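CurM Sulfotransferase (Moorea producta, PDB 4GBM) probably transfers a sulfonate group from PAPS to an intermediate of curacin biosynthesis, as the sulfotransferase domain of a polyketide synthase pathway. Local coordinates at residues A[65-70]-A[147-152]; A[34-39]-A[138-143]; A[29-34]-A[116-121]. The protein carries 2 engineered substitutions. All coordinates share one frame; numbering follows the deposited sequence. Where two conformers were deposited one is given.

Contact 1 of 3, residues A[65-70]-A[147-152]. With ZN (zinc ion), chain F.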
ATOM      1  N   HIS A  65      -6.492   4.961   5.712  1.00 11.02           N
ATOM      2  CA  HIS A  65      -6.259   4.945   7.168  1.00 11.59           C
ATOM      3  C   HIS A  65      -7.505   4.542   7.981  1.00 11.30           C
ATOM      4  O   HIS A  65      -7.782   5.113   9.041  1.00 13.64           O
ATOM      5  CB  HIS A  65      -5.697   6.296   7.660  1.00 12.12           C
ATOM      6  CG  HIS A  65      -4.560   6.821   6.833  1.00 11.77           C
ATOM      7  ND1 HIS A  65      -3.290   6.297   6.901  1.00 14.38           N
ATOM      8  CD2 HIS A  65      -4.505   7.820   5.922  1.00 12.47           C
ATOM      9  CE1 HIS A  65      -2.496   6.956   6.077  1.00 11.82           C
ATOM     10  NE2 HIS A  65      -3.212   7.879   5.462  1.00 13.08           N
ATOM     11  N   LEU A  66      -8.228   3.541   7.486  1.00 11.37           N
ATOM     12  CA  LEU A  66      -9.416   3.026   8.170  1.00 12.06           C
ATOM     13  C   LEU A  66      -9.107   1.746   8.947  1.00 11.59           C
ATOM     14  O   LEU A  66      -9.431   1.643  10.135  1.00 12.17           O
ATOM     15  CB  LEU A  66     -10.538   2.766   7.161  1.00 11.42           C
ATOM     16  CG  LEU A  66     -11.170   3.978   6.462  1.00 12.80           C
ATOM     17  CD1 LEU A  66     -12.094   3.504   5.360  1.00 12.85           C
ATOM     18  CD2 LEU A  66     -11.925   4.859   7.451  1.00 15.88           C
ATOM     19  N   LEU A  67      -8.454   0.796   8.276  1.00 11.35           N
ATOM     20  CA  LEU A  67      -8.234  -0.549   8.823  1.00 12.84           C
ATOM     21  C   LEU A  67      -7.658  -0.622  10.252  1.00 14.56           C
ATOM     22  O   LEU A  67      -8.052  -1.508  11.011  1.00 16.98           O
ATOM     23  CB  LEU A  67      -7.401  -1.406   7.857  1.00 11.89           C
ATOM     24  CG  LEU A  67      -7.415  -2.922   8.086  1.00 13.69           C
ATOM     25  CD1 LEU A  67      -8.827  -3.506   7.926  1.00 18.16           C
ATOM     26  CD2 LEU A  67      -6.439  -3.585   7.131  1.00 13.84           C
ATOM     27  N   PRO A  68      -6.740   0.298  10.634  1.00 14.62           N
ATOM     28  CA  PRO A  68      -6.198   0.205  11.998  1.00 16.17           C
ATOM     29  C   PRO A  68      -7.165   0.576  13.137  1.00 17.01           C
ATOM     30  O   PRO A  68      -6.837   0.349  14.305  1.00 19.51           O
ATOM     31  CB  PRO A  68      -5.026   1.199  11.979  1.00 15.16           C
ATOM     32  CG  PRO A  68      -4.696   1.384  10.537  1.00 15.56           C
ATOM     33  CD  PRO A  68      -6.019   1.311   9.843  1.00 14.65           C
ATOM     34  N   PHE A  69      -8.338   1.126  12.814  1.00 15.83           N
ATOM     35  CA  PHE A  69      -9.238   1.691  13.834  1.00 16.80           C
ATOM     36  C   PHE A  69     -10.591   0.992  13.909  1.00 17.39           C
ATOM     37  O   PHE A  69     -11.057   0.423  12.920  1.00 17.85           O
ATOM     38  CB  PHE A  69      -9.445   3.184  13.579  1.00 17.36           C
ATOM     39  CG  PHE A  69      -8.164   3.951  13.448  1.00 15.48           C
ATOM     40  CD1 PHE A  69      -7.401   4.248  14.577  1.00 20.47           C
ATOM     41  CD2 PHE A  69      -7.704   4.356  12.202  1.00 15.08           C
ATOM     42  CE1 PHE A  69      -6.207   4.944  14.461  1.00 18.91           C
ATOM     43  CE2 PHE A  69      -6.511   5.061  12.080  1.00 15.43           C
ATOM     44  CZ  PHE A  69      -5.763   5.352  13.212  1.00 17.42           C
ATOM     45  N   ASN A  70     -11.221   1.038  15.082  1.00 17.86           N
ATOM     46  CA  ASN A  70     -12.550   0.450  15.239  1.00 18.85           C
ATOM     47  C   ASN A  70     -13.683   1.416  14.909  1.00 17.96           C
ATOM     48  O   ASN A  70     -14.708   1.007  14.363  1.00 18.11           O
ATOM     49  CB  ASN A  70     -12.737  -0.119  16.650  1.00 21.36           C
ATOM     50  CG  ASN A  70     -11.870  -1.341  16.907  1.00 25.36           C
ATOM     51  OD1 ASN A  70     -11.717  -2.204  16.040  1.00 32.57           O
ATOM     52  ND2 ASN A  70     -11.301  -1.419  18.102  1.00 31.04           N
ATOM     53  N   LEU A 147      -3.458  -6.781  10.046  1.00 13.74           N
ATOM     54  CA  LEU A 147      -3.686  -7.789   9.001  1.00 14.52           C
ATOM     55  C   LEU A 147      -4.888  -8.670   9.337  1.00 15.99           C
ATOM     56  O   LEU A 147      -5.738  -8.941   8.478  1.00 17.31           O
ATOM     57  CB  LEU A 147      -2.426  -8.640   8.784  1.00 14.95           C
ATOM     58  CG  LEU A 147      -1.167  -7.894   8.320  1.00 12.44           C
ATOM     59  CD1 LEU A 147       0.010  -8.846   8.238  1.00 12.50           C
ATOM     60  CD2 LEU A 147      -1.389  -7.204   6.960  1.00 12.34           C
ATOM     61  N   GLU A 148      -4.976  -9.085  10.598  1.00 15.02           N
ATOM     62  CA  GLU A 148      -6.085  -9.912  11.068  1.00 17.44           C
ATOM     63  C   GLU A 148      -7.426  -9.188  10.990  1.00 17.11           C
ATOM     64  O   GLU A 148      -8.449  -9.827  10.731  1.00 16.72           O
ATOM     65  CB  GLU A 148      -5.821 -10.423  12.485  1.00 17.88           C
ATOM     66  CG  GLU A 148      -4.753 -11.509  12.541  1.00 23.68           C
ATOM     67  CD  GLU A 148      -4.550 -12.060  13.935  1.00 33.52           C
ATOM     68  OE1 GLU A 148      -4.150 -11.285  14.835  1.00 37.93           O
ATOM     69  OE2 GLU A 148      -4.780 -13.274  14.128  1.00 39.80           O
ATOM     70  N   ARG A 149      -7.424  -7.865  11.190  1.00 18.14           N
ATOM     71  CA  ARG A 149      -8.669  -7.097  11.117  0.50 18.01           C
ATOM     72  C   ARG A 149      -9.298  -7.145   9.717  1.00 17.58           C
ATOM     73  O   ARG A 149     -10.525  -7.134   9.591  1.00 18.16           O
ATOM     74  CB  ARG A 149      -8.484  -5.651  11.606  0.50 18.33           C
ATOM     75  CG  ARG A 149      -9.806  -4.963  11.958  0.50 18.43           C
ATOM     76  CD  ARG A 149      -9.625  -3.584  12.576  0.50 21.59           C
ATOM     77  NE  ARG A 149      -9.184  -3.640  13.969  0.50 24.95           N
ATOM     78  CZ  ARG A 149      -7.931  -3.438  14.361  0.50 26.05           C
ATOM     79  NH1 ARG A 149      -6.994  -3.165  13.463  0.50 25.56           N
ATOM     80  NH2 ARG A 149      -7.615  -3.506  15.646  0.50 26.97           N
ATOM     81  N   GLY A 150      -8.468  -7.220   8.676  1.00 16.20           N
ATOM     82  CA  GLY A 150      -8.963  -7.358   7.305  1.00 14.23           C
ATOM     83  C   GLY A 150      -9.826  -8.605   7.136  1.00 14.48           C
ATOM     84  O   GLY A 150     -10.890  -8.567   6.513  1.00 14.27           O
ATOM     85  N   GLU A 151      -9.364  -9.712   7.704  1.00 12.75           N
ATOM     86  CA  GLU A 151     -10.114 -10.962   7.668  1.00 12.05           C
ATOM     87  C   GLU A 151     -11.330 -10.942   8.589  1.00 12.98           C
ATOM     88  O   GLU A 151     -12.270 -11.716   8.398  1.00 14.07           O
ATOM     89  CB  GLU A 151      -9.194 -12.145   8.000  1.00 12.12           C
ATOM     90  CG  GLU A 151      -8.187 -12.438   6.888  1.00 12.28           C
ATOM     91  CD  GLU A 151      -8.865 -12.958   5.625  1.00 13.46           C
ATOM     92  OE1 GLU A 151      -9.366 -14.104   5.648  1.00 16.27           O
ATOM     93  OE2 GLU A 151      -8.907 -12.219   4.614  1.00 13.75           O
ATOM     94  N   ALA A 152     -11.311 -10.059   9.582  1.00 13.08           N
ATOM     95  CA  ALA A 152     -12.443  -9.925  10.499  1.00 13.04           C
ATOM     96  C   ALA A 152     -13.573  -9.102   9.895  1.00 13.13           C
ATOM     97  O   ALA A 152     -14.748  -9.355  10.178  1.00 14.96           O
ATOM     98  CB  ALA A 152     -11.994  -9.321  11.824  1.00 14.58           C
TER
HETATM   99 ZN    ZN F 405      -2.473   4.846   8.227  1.00 15.13          ZN
HETATM  100  O   HOH W   1      -0.356   5.169   8.153  1.00 12.40           O
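A type I beta turn, Leu66 to Phe69, rests on helix 144-153 where Leu67 and Arg149 meet, just after the zinc ligand His65. In the conformer described, one of two deposited, Arg149 NH1 donates to Leu67 O at 3.1 Å. The bond is bent, 137° at the hydrogen, and its acceptor lies out of the guanidinium plane. Arg149 CG stands anti to the backbone N (chi1 -162°), and a bend at chi3 (-75°) turns NE off the extended part of the chain. Over one guanidinium face lies Pro68 O, 3.6 Å from Arg149 NH1, while the Asn70 side chain lies roughly perpendicular to the arginine and brings OD1 obliquely to within 3.6 Å of Arg149 NE. The bare backbone of Gly150 offers a smooth surface on which Leu67 CD1 rests, 3.8 Å from Gly150 N, and the leucine also packs on Tyr121, Tyr140 and Ile146. One residue before the turn, His65 ND1 binds zinc at 2.1 Å, and its NE2 is hydrogen-bonded to Ser266. Arginine fits its position because a long chain can lay a cation against several oxygens; in this conformer the backbone oxygens of Leu67 and Pro68 and the amide OD1 of Asn70 would favour its positive charge, although the single bent bond and the second deposited copy leave the firmness of the grip doubtful.

Contact 2 of 3, residues A[34-39]-A[138-143]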
ATOM      1  N   ILE A  34     -12.540  -7.416  -0.558  1.00 10.33           N
ATOM      2  CA  ILE A  34     -11.865  -6.380  -1.338  1.00  9.48           C
ATOM      3  C   ILE A  34     -10.486  -6.878  -1.746  1.00  9.72           C
ATOM      4  O   ILE A  34     -10.186  -8.066  -1.615  1.00 11.01           O
ATOM      5  CB  ILE A  34     -11.798  -5.019  -0.587  1.00  9.60           C
ATOM      6  CG1 ILE A  34     -10.977  -5.122   0.707  1.00  9.54           C
ATOM      7  CG2 ILE A  34     -13.219  -4.486  -0.330  1.00 11.36           C
ATOM      8  CD1 ILE A  34     -10.637  -3.767   1.324  1.00 10.70           C
ATOM      9  N   ILE A  35      -9.670  -5.978  -2.284  1.00  9.30           N
ATOM     10  CA  ILE A  35      -8.296  -6.307  -2.652  1.00  8.58           C
ATOM     11  C   ILE A  35      -7.357  -5.510  -1.757  1.00  8.47           C
ATOM     12  O   ILE A  35      -7.513  -4.299  -1.624  1.00  9.33           O
ATOM     13  CB  ILE A  35      -8.032  -5.954  -4.129  1.00  8.68           C
ATOM     14  CG1 ILE A  35      -8.974  -6.756  -5.031  1.00 10.14           C
ATOM     15  CG2 ILE A  35      -6.557  -6.210  -4.491  1.00 10.54           C
ATOM     16  CD1 ILE A  35      -9.184  -6.132  -6.424  1.00 12.68           C
ATOM     17  N   PHE A  36      -6.403  -6.194  -1.123  1.00  8.34           N
ATOM     18  CA  PHE A  36      -5.365  -5.516  -0.331  1.00  8.00           C
ATOM     19  C   PHE A  36      -4.014  -5.590  -1.019  1.00  7.52           C
ATOM     20  O   PHE A  36      -3.679  -6.614  -1.622  1.00  9.66           O
ATOM     21  CB  PHE A  36      -5.231  -6.149   1.056  1.00  8.29           C
ATOM     22  CG  PHE A  36      -6.389  -5.874   1.967  1.00  8.22           C
ATOM     23  CD1 PHE A  36      -6.466  -4.678   2.677  1.00  9.24           C
ATOM     24  CD2 PHE A  36      -7.405  -6.812   2.125  1.00 10.10           C
ATOM     25  CE1 PHE A  36      -7.543  -4.421   3.527  1.00 11.93           C
ATOM     26  CE2 PHE A  36      -8.489  -6.567   2.972  1.00 11.66           C
ATOM     27  CZ  PHE A  36      -8.555  -5.374   3.680  1.00 11.94           C
ATOM     28  N   ILE A  37      -3.242  -4.506  -0.948  1.00  8.00           N
ATOM     29  CA  ILE A  37      -1.829  -4.571  -1.340  1.00  6.80           C
ATOM     30  C   ILE A  37      -1.005  -4.512  -0.060  1.00  7.57           C
ATOM     31  O   ILE A  37      -1.051  -3.519   0.669  1.00  7.52           O
ATOM     32  CB  ILE A  37      -1.394  -3.432  -2.302  1.00  7.21           C
ATOM     33  CG1 ILE A  37      -2.144  -3.535  -3.635  1.00  8.59           C
ATOM     34  CG2 ILE A  37       0.127  -3.495  -2.542  1.00  6.90           C
ATOM     35  CD1 ILE A  37      -2.010  -2.300  -4.546  1.00  8.47           C
ATOM     36  N   LEU A  38      -0.276  -5.590   0.214  1.00  7.37           N
ATOM     37  CA  LEU A  38       0.577  -5.669   1.404  1.00  6.94           C
ATOM     38  C   LEU A  38       2.043  -5.598   1.023  1.00  6.97           C
ATOM     39  O   LEU A  38       2.499  -6.309   0.121  1.00  7.48           O
ATOM     40  CB  LEU A  38       0.333  -6.977   2.156  1.00  8.33           C
ATOM     41  CG  LEU A  38      -1.103  -7.290   2.580  1.00  8.52           C
ATOM     42  CD1 LEU A  38      -1.123  -8.598   3.335  1.00 10.78           C
ATOM     43  CD2 LEU A  38      -1.716  -6.162   3.411  1.00 11.27           C
ATOM     44  N   SER A  39       2.792  -4.760   1.729  1.00  6.88           N
ATOM     45  CA  SER A  39       4.219  -4.637   1.442  1.00  7.24           C
ATOM     46  C   SER A  39       4.960  -3.936   2.546  1.00  7.65           C
ATOM     47  O   SER A  39       4.359  -3.291   3.405  1.00  8.85           O
ATOM     48  CB  SER A  39       4.438  -3.829   0.149  1.00  9.18           C
ATOM     49  OG  SER A  39       4.098  -2.469   0.357  1.00 10.31           O
ATOM     50  N   PRO A 138       1.589   0.406   3.324  1.00 10.58           N
ATOM     51  CA  PRO A 138       2.701  -0.382   3.862  1.00 12.05           C
ATOM     52  C   PRO A 138       2.629  -0.559   5.380  1.00 14.02           C
ATOM     53  O   PRO A 138       3.246  -1.481   5.930  1.00 16.20           O
ATOM     54  CB  PRO A 138       3.939   0.438   3.476  1.00 13.60           C
ATOM     55  CG  PRO A 138       3.522   1.230   2.318  1.00 14.86           C
ATOM     56  CD  PRO A 138       2.065   1.576   2.569  1.00 12.07           C
ATOM     57  N   THR A 139       1.859   0.289   6.055  1.00 12.51           N
ATOM     58  CA  THR A 139       1.795   0.228   7.511  1.00 13.32           C
ATOM     59  C   THR A 139       1.025  -0.997   8.034  1.00 12.04           C
ATOM     60  O   THR A 139       1.230  -1.404   9.188  1.00 13.32           O
ATOM     61  CB  THR A 139       1.227   1.525   8.124  1.00 15.48           C
ATOM     62  OG1 THR A 139      -0.137   1.675   7.744  1.00 17.86           O
ATOM     63  CG2 THR A 139       2.021   2.730   7.657  1.00 16.51           C
ATOM     64  N   TYR A 140       0.161  -1.590   7.200  1.00 10.56           N
ATOM     65  CA  TYR A 140      -0.630  -2.762   7.632  1.00 11.18           C
ATOM     66  C   TYR A 140       0.274  -3.909   8.078  1.00 12.39           C
ATOM     67  O   TYR A 140      -0.012  -4.583   9.066  1.00 13.26           O
ATOM     68  CB  TYR A 140      -1.561  -3.274   6.526  1.00 11.29           C
ATOM     69  CG  TYR A 140      -2.602  -2.293   6.036  1.00 10.78           C
ATOM     70  CD1 TYR A 140      -3.044  -1.235   6.840  1.00  9.15           C
ATOM     71  CD2 TYR A 140      -3.168  -2.442   4.768  1.00 11.30           C
ATOM     72  CE1 TYR A 140      -4.017  -0.340   6.371  1.00  9.08           C
ATOM     73  CE2 TYR A 140      -4.126  -1.552   4.292  1.00 11.38           C
ATOM     74  CZ  TYR A 140      -4.546  -0.507   5.105  1.00 10.99           C
ATOM     75  OH  TYR A 140      -5.492   0.374   4.634  1.00 11.02           O
ATOM     76  N   ALA A 141       1.375  -4.099   7.348  1.00 12.39           N
ATOM     77  CA  ALA A 141       2.288  -5.214   7.594  1.00 12.01           C
ATOM     78  C   ALA A 141       3.113  -5.055   8.865  1.00 13.03           C
ATOM     79  O   ALA A 141       3.745  -6.003   9.312  1.00 13.09           O
ATOM     80  CB  ALA A 141       3.198  -5.415   6.400  1.00 11.19           C
ATOM     81  N   MET A 142       3.091  -3.862   9.455  1.00 13.64           N
ATOM     82  CA  MET A 142       3.849  -3.599  10.677  0.60 16.12           C
ATOM     83  C   MET A 142       3.185  -4.166  11.927  1.00 16.65           C
ATOM     84  O   MET A 142       3.831  -4.310  12.964  1.00 18.98           O
ATOM     85  CB  MET A 142       4.092  -2.096  10.841  0.60 16.96           C
ATOM     86  CG  MET A 142       4.926  -1.494   9.726  0.60 20.68           C
ATOM     87  SD  MET A 142       6.578  -2.209   9.655  0.60 28.43           S
ATOM     88  CE  MET A 142       7.390  -1.387  11.027  0.60 29.16           C
ATOM     89  N   GLU A 143       1.898  -4.490  11.828  1.00 15.96           N
ATOM     90  CA  GLU A 143       1.145  -4.996  12.976  1.00 17.69           C
ATOM     91  C   GLU A 143       0.288  -6.199  12.595  1.00 15.90           C
ATOM     92  O   GLU A 143      -0.695  -6.045  11.866  1.00 14.70           O
ATOM     93  CB  GLU A 143       0.244  -3.899  13.565  1.00 19.46           C
ATOM     94  CG  GLU A 143       0.974  -2.724  14.222  1.00 25.21           C
ATOM     95  CD  GLU A 143       1.732  -3.103  15.490  1.00 31.29           C
ATOM     96  OE1 GLU A 143       2.641  -2.336  15.880  1.00 35.17           O
ATOM     97  OE2 GLU A 143       1.432  -4.157  16.099  1.00 32.42           O
TER
HETATM   98  O   HOH W   2       1.543  -3.525   4.241  1.00  9.87           O
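Pro138, in the loop that follows strand 132-136, packs against Ser39; their CA atoms are 5.1 Å apart. Pro138 CA makes a CH...O contact with Ser39 O at 3.4 Å, and its CB also lies near that oxygen. The ring is a compact, rigid apolar group to set beside Ser39, and the nearest atoms of this side chain are about 4 Å from a bound zinc and about 5 Å from the nucleotide product A3P. Next, Tyr140 starts a short 3-10 segment; its CB points toward the strand and its ring meets Phe36 and Leu38. Tyr140 CE2 reaches the edge of the Phe36 ring, 4.2 Å from Phe36 CD1, while Leu38 CD2 comes to the edge of the tyrosine ring, 4.2 Å from Tyr140 CD2. The phenol suits this site because its ring packs apolar surface while OH is hydrogen-bonded to Asp135. Ala141 follows, small enough to bring CB close to Ser39 O. A water accepts from both Ser39 N (3.1 Å) and Ala141 N (3.2 Å), joining two backbones that share no direct hydrogen bond. The segment thus lies beside Phe36, Leu38 and Ser39, with helix 45-53 touching Pro138 and helix 189-208 packing on Ala141, while strands 132-136 and 158-163 flank strand 35-39.

Contact 3 of 3, residues A[29-34]-A[116-121]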
ATOM      1  N   SER A  29     -21.518  -9.272  10.832  1.00 30.05           N
ATOM      2  CA  SER A  29     -21.478  -9.901   9.480  1.00 28.50           C
ATOM      3  C   SER A  29     -20.431  -9.220   8.599  1.00 24.92           C
ATOM      4  O   SER A  29     -20.373  -7.987   8.517  1.00 26.62           O
ATOM      5  CB  SER A  29     -22.852  -9.833   8.816  1.00 30.48           C
ATOM      6  OG  SER A  29     -23.215  -8.485   8.561  1.00 35.61           O
ATOM      7  N   ARG A  30     -19.629 -10.031   7.920  1.00 20.75           N
ATOM      8  CA  ARG A  30     -18.529  -9.501   7.119  0.50 17.52           C
ATOM      9  C   ARG A  30     -18.988  -8.889   5.795  1.00 16.48           C
ATOM     10  O   ARG A  30     -19.996  -9.301   5.207  1.00 16.47           O
ATOM     11  CB  ARG A  30     -17.461 -10.574   6.899  0.50 17.26           C
ATOM     12  CG  ARG A  30     -16.798 -11.034   8.194  0.50 16.89           C
ATOM     13  CD  ARG A  30     -15.559 -11.860   7.921  0.50 18.44           C
ATOM     14  NE  ARG A  30     -15.887 -13.134   7.292  0.50 20.10           N
ATOM     15  CZ  ARG A  30     -14.985 -13.999   6.842  0.50 19.48           C
ATOM     16  NH1 ARG A  30     -13.692 -13.727   6.947  0.50 17.13           N
ATOM     17  NH2 ARG A  30     -15.379 -15.136   6.285  0.50 19.75           N
ATOM     18  N   LEU A  31     -18.241  -7.884   5.350  1.00 13.77           N
ATOM     19  CA  LEU A  31     -18.493  -7.222   4.076  1.00 13.73           C
ATOM     20  C   LEU A  31     -17.964  -8.092   2.937  1.00 13.68           C
ATOM     21  O   LEU A  31     -17.103  -8.945   3.160  1.00 13.59           O
ATOM     22  CB  LEU A  31     -17.787  -5.858   4.039  1.00 13.18           C
ATOM     23  CG  LEU A  31     -18.264  -4.807   5.051  1.00 14.08           C
ATOM     24  CD1 LEU A  31     -17.316  -3.631   5.036  1.00 14.48           C
ATOM     25  CD2 LEU A  31     -19.688  -4.358   4.730  1.00 17.52           C
ATOM     26  N   PRO A  32     -18.462  -7.870   1.706  1.00 13.22           N
ATOM     27  CA  PRO A  32     -17.880  -8.551   0.550  1.00 13.55           C
ATOM     28  C   PRO A  32     -16.386  -8.264   0.440  1.00 12.71           C
ATOM     29  O   PRO A  32     -15.928  -7.167   0.798  1.00 12.80           O
ATOM     30  CB  PRO A  32     -18.620  -7.928  -0.638  1.00 13.98           C
ATOM     31  CG  PRO A  32     -19.885  -7.402  -0.067  1.00 17.51           C
ATOM     32  CD  PRO A  32     -19.561  -6.968   1.320  1.00 14.66           C
ATOM     33  N   GLY A  33     -15.630  -9.246  -0.044  1.00 12.19           N
ATOM     34  CA  GLY A  33     -14.174  -9.124  -0.121  1.00 10.96           C
ATOM     35  C   GLY A  33     -13.675  -7.974  -0.967  1.00 10.82           C
ATOM     36  O   GLY A  33     -14.305  -7.594  -1.963  1.00 13.18           O
ATOM     37  N   ILE A  34     -12.540  -7.416  -0.558  1.00 10.33           N
ATOM     38  CA  ILE A  34     -11.865  -6.380  -1.338  1.00  9.48           C
ATOM     39  C   ILE A  34     -10.486  -6.878  -1.746  1.00  9.72           C
ATOM     40  O   ILE A  34     -10.186  -8.066  -1.615  1.00 11.01           O
ATOM     41  CB  ILE A  34     -11.798  -5.019  -0.587  1.00  9.60           C
ATOM     42  CG1 ILE A  34     -10.977  -5.122   0.707  1.00  9.54           C
ATOM     43  CG2 ILE A  34     -13.219  -4.486  -0.330  1.00 11.36           C
ATOM     44  CD1 ILE A  34     -10.637  -3.767   1.324  1.00 10.70           C
ATOM     45  N   SER A 116     -18.774   2.912  12.892  1.00 14.40           N
ATOM     46  CA  SER A 116     -17.678   1.950  12.907  1.00 13.46           C
ATOM     47  C   SER A 116     -16.911   2.019  11.591  1.00 12.23           C
ATOM     48  O   SER A 116     -17.446   2.446  10.565  1.00 11.89           O
ATOM     49  CB  SER A 116     -18.197   0.534  13.125  1.00 14.24           C
ATOM     50  OG  SER A 116     -18.864   0.053  11.972  1.00 15.87           O
ATOM     51  N   ILE A 117     -15.659   1.578  11.621  1.00 11.92           N
ATOM     52  CA  ILE A 117     -14.855   1.529  10.400  1.00 11.46           C
ATOM     53  C   ILE A 117     -15.497   0.587   9.369  1.00 11.90           C
ATOM     54  O   ILE A 117     -15.490   0.868   8.167  1.00 12.39           O
ATOM     55  CB  ILE A 117     -13.364   1.201  10.699  1.00 12.53           C
ATOM     56  CG1 ILE A 117     -12.526   2.486  10.703  1.00 13.91           C
ATOM     57  CG2 ILE A 117     -12.764   0.297   9.638  1.00 12.08           C
ATOM     58  CD1 ILE A 117     -12.986   3.544  11.670  1.00 17.32           C
ATOM     59  N   GLN A 118     -16.098  -0.505   9.841  1.00 13.08           N
ATOM     60  CA  GLN A 118     -16.803  -1.402   8.933  1.00 13.69           C
ATOM     61  C   GLN A 118     -17.961  -0.694   8.216  1.00 13.87           C
ATOM     62  O   GLN A 118     -18.160  -0.897   7.022  1.00 13.51           O
ATOM     63  CB  GLN A 118     -17.304  -2.642   9.664  1.00 15.48           C
ATOM     64  CG  GLN A 118     -17.730  -3.743   8.721  1.00 16.82           C
ATOM     65  CD  GLN A 118     -18.260  -4.951   9.446  1.00 19.01           C
ATOM     66  OE1 GLN A 118     -19.054  -4.833  10.379  1.00 23.59           O
ATOM     67  NE2 GLN A 118     -17.837  -6.130   9.011  1.00 16.59           N
ATOM     68  N   GLN A 119     -18.709   0.141   8.941  1.00 12.80           N
ATOM     69  CA  GLN A 119     -19.787   0.918   8.315  1.00 13.35           C
ATOM     70  C   GLN A 119     -19.263   1.867   7.244  1.00 13.21           C
ATOM     71  O   GLN A 119     -19.902   2.051   6.207  1.00 14.02           O
ATOM     72  CB  GLN A 119     -20.585   1.698   9.359  1.00 13.72           C
ATOM     73  CG  GLN A 119     -21.564   0.851  10.143  1.00 15.00           C
ATOM     74  CD  GLN A 119     -22.189   1.628  11.282  1.00 19.86           C
ATOM     75  OE1 GLN A 119     -21.493   2.134  12.157  1.00 17.49           O
ATOM     76  NE2 GLN A 119     -23.514   1.739  11.266  1.00 25.07           N
ATOM     77  N   VAL A 120     -18.097   2.466   7.488  1.00 12.77           N
ATOM     78  CA  VAL A 120     -17.525   3.396   6.515  1.00 11.84           C
ATOM     79  C   VAL A 120     -17.055   2.640   5.274  1.00 11.52           C
ATOM     80  O   VAL A 120     -17.303   3.070   4.146  1.00 12.13           O
ATOM     81  CB  VAL A 120     -16.406   4.268   7.138  1.00 12.45           C
ATOM     82  CG1 VAL A 120     -15.736   5.145   6.082  1.00 12.77           C
ATOM     83  CG2 VAL A 120     -17.002   5.135   8.233  1.00 14.19           C
ATOM     84  N   TYR A 121     -16.405   1.497   5.480  1.00 10.38           N
ATOM     85  CA  TYR A 121     -16.051   0.641   4.353  1.00 10.70           C
ATOM     86  C   TYR A 121     -17.291   0.239   3.541  1.00 11.34           C
ATOM     87  O   TYR A 121     -17.248   0.233   2.311  1.00 12.12           O
ATOM     88  CB  TYR A 121     -15.314  -0.604   4.823  1.00 11.43           C
ATOM     89  CG  TYR A 121     -13.800  -0.524   4.893  1.00 10.19           C
ATOM     90  CD1 TYR A 121     -13.143  -0.774   6.094  1.00 12.12           C
ATOM     91  CD2 TYR A 121     -13.020  -0.270   3.748  1.00 10.81           C
ATOM     92  CE1 TYR A 121     -11.760  -0.749   6.176  1.00 12.93           C
ATOM     93  CE2 TYR A 121     -11.621  -0.248   3.826  1.00 10.91           C
ATOM     94  CZ  TYR A 121     -11.005  -0.496   5.042  1.00 11.77           C
ATOM     95  OH  TYR A 121      -9.629  -0.488   5.151  1.00 13.53           O
TER
HETATM   96  O   HOH W   3     -20.848  -6.361  11.657  1.00 39.30           O
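The backbones of 29-34 and 116-121 approach most closely at Leu31 and Gln118, whose CA atoms are 7.8 Å apart, a gap that side chains fill. Leu31 and Gln118 run antiparallel alongside each other, with Leu31 CD1 3.7 Å from Gln118 CG. That same methyl also meets the helix backbone, 3.5 Å from Gln118 O, and lies 3.6 Å from Tyr121 CB, where leucine and tyrosine are roughly perpendicular. Leucine's apolar bulk suits a place where one methyl touches both residues. Gln118 CG is anti to the backbone N (chi1 -166°) and the chain beyond is extended, which carries the amide out past Leu31. There OE1 accepts from a water that in turn accepts from Ser29 N, while NE2 is hydrogen-bonded to Leu153 O; an amide suits a place needing both donor and acceptor. Deeper in, Ile34 CD1 lies 4.4 Å from Tyr121 CE2. The tyrosine meets Phe154 edge-to-face, and its OH is hydrogen-bonded to Asp135. At the helix start, Ser116 OG accepts from Gln119 N at 3.0 Å, and Ser116 N donates to Gln119 OE1 at 2.9 Å, on an in-plane lone pair. This reciprocal pair is a capping box, the classic N-terminal closure of a helix, here at the head of a helix packed against the short, weakly bonded strand about 31-32, which runs parallel to 154-155.

In the fold
Along the chain the segments run 29-34, 34-39, 65-70, 116-121, 138-143 and 147-152, so the three contacts interlace. The centre of contact 1 lies about 10 Å from the centres of contacts 2 and 3, which are about 16 Å from each other. Contacts 2 and 3 share Ile34, where the N-terminal stretch runs into the middle strand of the parallel sheet. Leu67 packs on both Phe36 and Tyr140, tying contact 1 to contact 2, while Arg30 NH1 probably hydrogen-bonds to Glu151 O, tying it to contact 3. Asp135 binds the hydroxyls of Tyr140 and Tyr121. Packing thus continues from the outer helix 117-128 to the core beside the nucleotide pocket, in a fold of the P-loop clan.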